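Local coordinates for eukaryotic translation initiation factor 4 gamma 5 (Trypanosoma cruzi, PDB 6OZU), which probably serves as a scaffold in translation initiation, its MIF4G domain being the module with which eIF4G proteins typically bind the RNA helicase eIF4A, at residues F51-Q56 with P64-L69; W159-T164 with R169-Y174. All coordinates share one frame; numbering follows the deposited sequence.

Interaction 1 of 2, residues F51-Q56 with P64-L69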
loop_
_atom_site.group_PDB
_atom_site.type_symbol
_atom_site.label_atom_id
_atom_site.label_comp_id
_atom_site.label_asym_id
_atom_site.label_seq_id
_atom_site.Cartn_x
_atom_site.Cartn_y
_atom_site.Cartn_z
ATOM N N PHE A 51 4.310 10.210 -1.987
ATOM C CA PHE A 51 3.594 9.466 -0.948
ATOM C C PHE A 51 2.342 10.211 -0.403
ATOM O O PHE A 51 1.338 9.553 -0.114
ATOM C CB PHE A 51 4.542 9.029 0.170
ATOM C CG PHE A 51 5.188 7.674 -0.052
ATOM C CD1 PHE A 51 6.010 7.445 -1.153
ATOM C CD2 PHE A 51 5.014 6.644 0.865
ATOM C CE1 PHE A 51 6.593 6.193 -1.360
ATOM C CE2 PHE A 51 5.623 5.401 0.670
ATOM C CZ PHE A 51 6.407 5.184 -0.439
ATOM N N ASN A 52 2.382 11.568 -0.330
ATOM C CA ASN A 52 1.231 12.370 0.108
ATOM C C ASN A 52 0.133 12.436 -0.966
ATOM O O ASN A 52 -1.052 12.231 -0.662
ATOM C CB ASN A 52 1.655 13.759 0.568
ATOM C CG ASN A 52 2.342 13.797 1.917
ATOM O OD1 ASN A 52 2.314 12.832 2.697
ATOM N ND2 ASN A 52 2.965 14.928 2.232
ATOM N N LYS A 53 0.539 12.649 -2.234
ATOM C CA LYS A 53 -0.365 12.675 -3.384
ATOM C C LYS A 53 -1.035 11.293 -3.557
ATOM O O LYS A 53 -2.195 11.212 -3.961
ATOM C CB LYS A 53 0.409 13.126 -4.658
ATOM C CG LYS A 53 -0.401 13.238 -5.969
ATOM C CD LYS A 53 -1.389 14.431 -6.032
ATOM C CE LYS A 53 -1.243 15.282 -7.279
ATOM N NZ LYS A 53 -1.826 14.642 -8.488
ATOM N N SER A 54 -0.318 10.219 -3.198
ATOM C CA SER A 54 -0.811 8.851 -3.303
ATOM C C SER A 54 -1.848 8.446 -2.236
ATOM O O SER A 54 -2.564 7.455 -2.436
ATOM C CB SER A 54 0.355 7.874 -3.311
ATOM O OG SER A 54 1.155 8.055 -4.465
ATOM N N ILE A 55 -1.933 9.176 -1.104
ATOM C CA ILE A 55 -2.913 8.828 -0.061
ATOM C C ILE A 55 -4.101 9.800 -0.047
ATOM O O ILE A 55 -4.904 9.800 0.899
ATOM C CB ILE A 55 -2.311 8.606 1.341
ATOM C CG1 ILE A 55 -1.509 9.812 1.846
ATOM C CG2 ILE A 55 -1.503 7.329 1.361
ATOM C CD1 ILE A 55 -1.819 10.150 3.246
ATOM N N GLN A 56 -4.213 10.614 -1.116
ATOM C CA GLN A 56 -5.332 11.517 -1.334
ATOM C C GLN A 56 -6.454 10.648 -1.927
ATOM O O GLN A 56 -6.183 9.888 -2.876
ATOM C CB GLN A 56 -4.942 12.657 -2.277
ATOM C CG GLN A 56 -4.061 13.729 -1.643
ATOM C CD GLN A 56 -4.730 14.460 -0.503
ATOM O OE1 GLN A 56 -4.709 14.020 0.660
ATOM N NE2 GLN A 56 -5.352 15.585 -0.819
ATOM N N PRO A 64 -1.691 4.116 -9.381
ATOM C CA PRO A 64 -0.768 3.133 -9.988
ATOM C C PRO A 64 0.309 3.799 -10.843
ATOM O O PRO A 64 1.399 3.247 -10.967
ATOM C CB PRO A 64 -1.681 2.259 -10.856
ATOM C CG PRO A 64 -3.050 2.480 -10.352
ATOM C CD PRO A 64 -3.082 3.876 -9.823
ATOM N N TYR A 65 0.008 4.990 -11.414
ATOM C CA TYR A 65 0.958 5.734 -12.246
ATOM C C TYR A 65 2.042 6.391 -11.413
ATOM O O TYR A 65 3.177 6.444 -11.871
ATOM C CB TYR A 65 0.262 6.753 -13.168
ATOM C CG TYR A 65 -0.745 6.111 -14.091
ATOM C CD1 TYR A 65 -0.334 5.369 -15.197
ATOM C CD2 TYR A 65 -2.112 6.196 -13.831
ATOM C CE1 TYR A 65 -1.259 4.739 -16.028
ATOM C CE2 TYR A 65 -3.046 5.577 -14.658
ATOM C CZ TYR A 65 -2.616 4.855 -15.761
ATOM O OH TYR A 65 -3.532 4.234 -16.571
ATOM N N TYR A 66 1.691 6.903 -10.203
ATOM C CA TYR A 66 2.613 7.531 -9.253
ATOM C C TYR A 66 3.601 6.483 -8.802
ATOM O O TYR A 66 4.811 6.736 -8.774
ATOM C CB TYR A 66 1.880 8.063 -8.006
ATOM C CG TYR A 66 0.799 9.081 -8.260
ATOM C CD1 TYR A 66 0.858 9.933 -9.360
ATOM C CD2 TYR A 66 -0.271 9.217 -7.387
ATOM C CE1 TYR A 66 -0.130 10.890 -9.588
ATOM C CE2 TYR A 66 -1.293 10.131 -7.633
ATOM C CZ TYR A 66 -1.208 10.982 -8.724
ATOM O OH TYR A 66 -2.198 11.905 -8.953
ATOM N N VAL A 67 3.066 5.299 -8.457
ATOM C CA VAL A 67 3.793 4.125 -8.000
ATOM C C VAL A 67 4.703 3.599 -9.140
ATOM O O VAL A 67 5.847 3.237 -8.870
ATOM C CB VAL A 67 2.794 3.096 -7.394
ATOM C CG1 VAL A 67 3.405 1.730 -7.238
ATOM C CG2 VAL A 67 2.267 3.574 -6.046
ATOM N N LYS A 68 4.242 3.665 -10.413
ATOM C CA LYS A 68 5.037 3.269 -11.589
ATOM C C LYS A 68 6.205 4.234 -11.879
ATOM O O LYS A 68 7.191 3.828 -12.506
ATOM C CB LYS A 68 4.152 3.094 -12.826
ATOM C CG LYS A 68 3.449 1.747 -12.868
ATOM C CD LYS A 68 2.501 1.636 -14.054
ATOM C CE LYS A 68 1.611 0.435 -13.945
ATOM N NZ LYS A 68 0.676 0.543 -12.805
ATOM N N LEU A 69 6.089 5.502 -11.417
ATOM C CA LEU A 69 7.117 6.537 -11.565
ATOM C C LEU A 69 8.230 6.277 -10.559
ATOM O O LEU A 69 9.394 6.491 -10.877
ATOM C CB LEU A 69 6.534 7.954 -11.379
ATOM C CG LEU A 69 5.699 8.529 -12.535
ATOM C CD1 LEU A 69 4.992 9.801 -12.114
ATOM C CD2 LEU A 69 6.552 8.789 -13.784
#
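Y66 meets K53 and S54 with its ring and its hydroxyl. K53 NZ donates a hydrogen bond to Y66 OH at 2.8 Å. The lysine does more than reach for that oxygen. Its CG packs on the far part of the ring, 3.6 Å from Y66 CE2, and approaches obliquely. The two side chains cross at about a right angle. K53 starts with CG anti to its backbone N (chi1 -179°). It then bends at each of the next three torsions, and this folded course past the phenol end brings NZ to the hydroxyl.

S54 takes the near part of the ring. Its OG lies 3.5 Å from Y66 CD2 and 3.6 Å from Y66 CB. Both partners are carbons, so this is packing. The polar partner of OG is the carbonyl O of I50, four residues earlier, to which it is hydrogen-bonded. That bond helps to keep OG beside the ring. Thus K53 and S54, adjacent in the chain, take the two ends of one tyrosine.

One carboxylate lies next to the lysine-tyrosine pair. D59, from the link between the helices, makes a weak hydrogen bond to Y66 OH and a long, weak ion pair with K53 NZ. The nearby carboxylate would probably favour a charged lysine. K53 to Q56 form a type I beta turn. The closest CA pair, S54 and Y66, is 7.0 Å apart.

The contact joins the end of helix 40-53 to the early part of helix 63-76, two consecutive helices. V18 also touches Y66. F138 of helix 118-144 packs on S54 and meets F51 edge-to-face, while L69 lies against helix 23-31.

Interaction 2 of 2, residues W159-T164 with R169-Y174. With SO4 (sulfate ion), chain E; SO4 (sulfate ion), chain G; SO4 (sulfate ion), chain D.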
loop_
_atom_site.group_PDB
_atom_site.type_symbol
_atom_site.label_atom_id
_atom_site.label_comp_id
_atom_site.label_asym_id
_atom_site.label_seq_id
_atom_site.Cartn_x
_atom_site.Cartn_y
_atom_site.Cartn_z
ATOM N N TRP A 159 -3.033 -5.476 12.631
ATOM C CA TRP A 159 -3.958 -4.561 13.304
ATOM C C TRP A 159 -5.277 -4.410 12.566
ATOM O O TRP A 159 -6.313 -4.224 13.198
ATOM C CB TRP A 159 -3.335 -3.195 13.638
ATOM C CG TRP A 159 -2.834 -2.380 12.480
ATOM C CD1 TRP A 159 -1.527 -2.195 12.118
ATOM C CD2 TRP A 159 -3.617 -1.495 11.643
ATOM N NE1 TRP A 159 -1.445 -1.277 11.090
ATOM C CE2 TRP A 159 -2.718 -0.857 10.757
ATOM C CE3 TRP A 159 -4.985 -1.160 11.578
ATOM C CZ2 TRP A 159 -3.152 0.061 9.788
ATOM C CZ3 TRP A 159 -5.410 -0.258 10.613
ATOM C CH2 TRP A 159 -4.500 0.343 9.737
ATOM N N LEU A 160 -5.259 -4.535 11.236
ATOM C CA LEU A 160 -6.467 -4.442 10.412
ATOM C C LEU A 160 -7.448 -5.570 10.730
ATOM O O LEU A 160 -8.652 -5.314 10.807
ATOM C CB LEU A 160 -6.071 -4.448 8.932
ATOM C CG LEU A 160 -7.087 -3.939 7.917
ATOM C CD1 LEU A 160 -7.183 -2.410 7.952
ATOM C CD2 LEU A 160 -6.708 -4.389 6.530
ATOM N N LEU A 161 -6.930 -6.813 10.943
ATOM C CA LEU A 161 -7.744 -7.987 11.242
ATOM C C LEU A 161 -7.886 -8.297 12.725
ATOM O O LEU A 161 -8.981 -8.645 13.163
ATOM C CB LEU A 161 -7.202 -9.226 10.513
ATOM C CG LEU A 161 -7.143 -9.207 8.964
ATOM C CD1 LEU A 161 -6.358 -10.414 8.465
ATOM C CD2 LEU A 161 -8.549 -9.190 8.332
ATOM N N TYR A 162 -6.781 -8.237 13.489
ATOM C CA TYR A 162 -6.772 -8.548 14.924
ATOM C C TYR A 162 -6.974 -7.346 15.836
ATOM O O TYR A 162 -7.081 -7.533 17.044
ATOM C CB TYR A 162 -5.497 -9.307 15.325
ATOM C CG TYR A 162 -5.346 -10.681 14.696
ATOM C CD1 TYR A 162 -6.025 -11.780 15.209
ATOM C CD2 TYR A 162 -4.463 -10.894 13.640
ATOM C CE1 TYR A 162 -5.849 -13.055 14.672
ATOM C CE2 TYR A 162 -4.292 -12.161 13.084
ATOM C CZ TYR A 162 -4.984 -13.240 13.608
ATOM O OH TYR A 162 -4.839 -14.486 13.071
ATOM N N GLY A 163 -7.055 -6.142 15.266
ATOM C CA GLY A 163 -7.229 -4.917 16.028
ATOM C C GLY A 163 -5.914 -4.268 16.402
ATOM O O GLY A 163 -4.865 -4.929 16.420
ATOM N N THR A 164 -5.963 -2.968 16.714
ATOM C CA THR A 164 -4.780 -2.190 17.105
ATOM C C THR A 164 -4.184 -2.718 18.430
ATOM O O THR A 164 -2.961 -2.752 18.573
ATOM C CB THR A 164 -5.077 -0.672 17.083
ATOM O OG1 THR A 164 -6.328 -0.403 17.737
ATOM C CG2 THR A 164 -5.129 -0.118 15.652
ATOM N N ARG A 169 -11.329 -11.205 18.036
ATOM C CA ARG A 169 -11.629 -12.578 17.615
ATOM C C ARG A 169 -11.787 -12.597 16.085
ATOM O O ARG A 169 -11.289 -13.504 15.426
ATOM C CB ARG A 169 -12.909 -13.091 18.295
ATOM C CG ARG A 169 -12.724 -13.429 19.768
ATOM C CD ARG A 169 -13.968 -14.038 20.385
ATOM N NE ARG A 169 -13.706 -14.573 21.725
ATOM C CZ ARG A 169 -13.328 -15.824 21.985
ATOM N NH1 ARG A 169 -13.114 -16.212 23.236
ATOM N NH2 ARG A 169 -13.163 -16.696 20.995
ATOM N N PHE A 170 -12.410 -11.539 15.530
ATOM C CA PHE A 170 -12.690 -11.351 14.114
ATOM C C PHE A 170 -12.657 -9.850 13.769
ATOM O O PHE A 170 -13.045 -9.045 14.619
ATOM C CB PHE A 170 -14.078 -11.950 13.800
ATOM C CG PHE A 170 -14.351 -12.204 12.342
ATOM C CD1 PHE A 170 -13.643 -13.178 11.643
ATOM C CD2 PHE A 170 -15.330 -11.492 11.670
ATOM C CE1 PHE A 170 -13.893 -13.412 10.294
ATOM C CE2 PHE A 170 -15.591 -11.742 10.318
ATOM C CZ PHE A 170 -14.873 -12.702 9.640
ATOM N N PRO A 171 -12.204 -9.445 12.546
ATOM C CA PRO A 171 -12.155 -8.005 12.224
ATOM C C PRO A 171 -13.483 -7.264 12.211
ATOM O O PRO A 171 -14.545 -7.848 11.989
ATOM C CB PRO A 171 -11.497 -7.959 10.839
ATOM C CG PRO A 171 -11.660 -9.305 10.291
ATOM C CD PRO A 171 -11.680 -10.258 11.427
ATOM N N ALA A 172 -13.399 -5.941 12.419
ATOM C CA ALA A 172 -14.526 -5.025 12.411
ATOM C C ALA A 172 -15.024 -4.921 10.977
ATOM O O ALA A 172 -14.287 -5.276 10.049
ATOM C CB ALA A 172 -14.080 -3.668 12.920
ATOM N N ASP A 173 -16.262 -4.435 10.789
ATOM C CA ASP A 173 -16.904 -4.346 9.482
ATOM C C ASP A 173 -16.138 -3.544 8.421
ATOM O O ASP A 173 -15.901 -4.090 7.331
ATOM C CB ASP A 173 -18.344 -3.830 9.632
ATOM C CG ASP A 173 -19.247 -4.769 10.430
ATOM O OD1 ASP A 173 -19.255 -5.995 10.129
ATOM O OD2 ASP A 173 -19.936 -4.282 11.360
ATOM N N TYR A 174 -15.743 -2.275 8.718
ATOM C CA TYR A 174 -15.014 -1.463 7.723
ATOM C C TYR A 174 -13.618 -2.016 7.446
ATOM O O TYR A 174 -13.142 -1.926 6.315
ATOM C CB TYR A 174 -14.998 0.038 8.065
ATOM C CG TYR A 174 -16.374 0.681 8.013
ATOM C CD1 TYR A 174 -16.940 1.080 6.800
ATOM C CD2 TYR A 174 -17.124 0.864 9.173
ATOM C CE1 TYR A 174 -18.214 1.653 6.749
ATOM C CE2 TYR A 174 -18.393 1.443 9.135
ATOM C CZ TYR A 174 -18.933 1.839 7.923
ATOM O OH TYR A 174 -20.187 2.400 7.906
HETATM S S SO4 E . -15.414 -9.916 18.144
HETATM O O1 SO4 E . -15.715 -8.781 19.017
HETATM O O2 SO4 E . -14.006 -9.810 17.754
HETATM O O3 SO4 E . -15.673 -11.178 18.847
HETATM O O4 SO4 E . -16.277 -9.883 16.957
HETATM S S SO4 G . -9.927 -2.154 16.603
HETATM O O1 SO4 G . -9.449 -3.016 17.694
HETATM O O2 SO4 G . -9.154 -0.910 16.576
HETATM O O3 SO4 G . -9.783 -2.831 15.308
HETATM O O4 SO4 G . -11.339 -1.840 16.830
HETATM S S SO4 D . -15.119 -17.347 17.412
HETATM O O1 SO4 D . -15.159 -16.143 18.249
HETATM O O2 SO4 D . -14.229 -18.364 17.994
HETATM O O3 SO4 D . -14.664 -16.955 16.073
HETATM O O4 SO4 D . -16.467 -17.900 17.342
HETATM O O HOH W 1 -10.327 -5.091 12.941
#
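L161 packs beside P171, and its side chain can be followed outward from the helix. CB leads to CG, which stands anti to the carbonyl carbon (chi1 -60°). Of the two methyls beyond, CD2 makes the contact. It lies 3.7 Å from P171 CG and 4.1 Å from P171 CB. Leucine and proline run side by side and point the same way, so this is an alongside contact of apolar groups.

The backbone of L161 adds a second layer. Its carbonyl O sits 3.4 Å from P171 CA and also approaches CB and CD of the proline. P171 N has no hydrogen to offer, so this oxygen meets the proline by packing. P171 CD also rests over one face of the F170 ring, toward the rim.

A water ties the two segments together. It donates to L160 O at 2.7 Å and accepts from A172 N at 3.2 Å. The latter N belongs to the N-cap residue of helix 173-186. The water also gives a weak bond to O3 of the chain G sulfate. T164 OG1 donates to O2 of the same ion.

Within the two segments, main-chain groups bind the chain E sulfate. R169 N and F170 N both donate to its O2, at 3.0 and 3.2 Å. R169 NH2 makes a weak bond to the chain D sulfate. R215 and R216 also hydrogen-bond sulfate here. The three ions probably come from the crystallisation liquor.

M217 of helix 215-235 touches both Y162 and P171. Just after helix 150-162, G163 leaves helical angles with a positive phi (91°). P171 precedes the N-cap residue A172. The arrangement is a short interhelical loop of an all-helical MIF4G domain, its two ends held together by leucine-proline packing and a bridging water.

In the fold
Both interactions join consecutive helices across a short connection. Interaction 1 links helix 40-53 to helix 63-76, and interaction 2 links helix 150-162 to helix 173-186. They come in series along the chain: the first closes before the second opens. Their centres are 26 Å apart, on opposite sides of the chain's centre, and their nearest atoms are about 11 Å apart. Helices 82-112 and 118-144 run between them in the sequence, and both touch side chains of the segments of each interaction. All four segments belong to the MIF4G domain. The two contacts therefore hold separate pairs of consecutive helices in one all-helical domain, and both lie against the same two long helices.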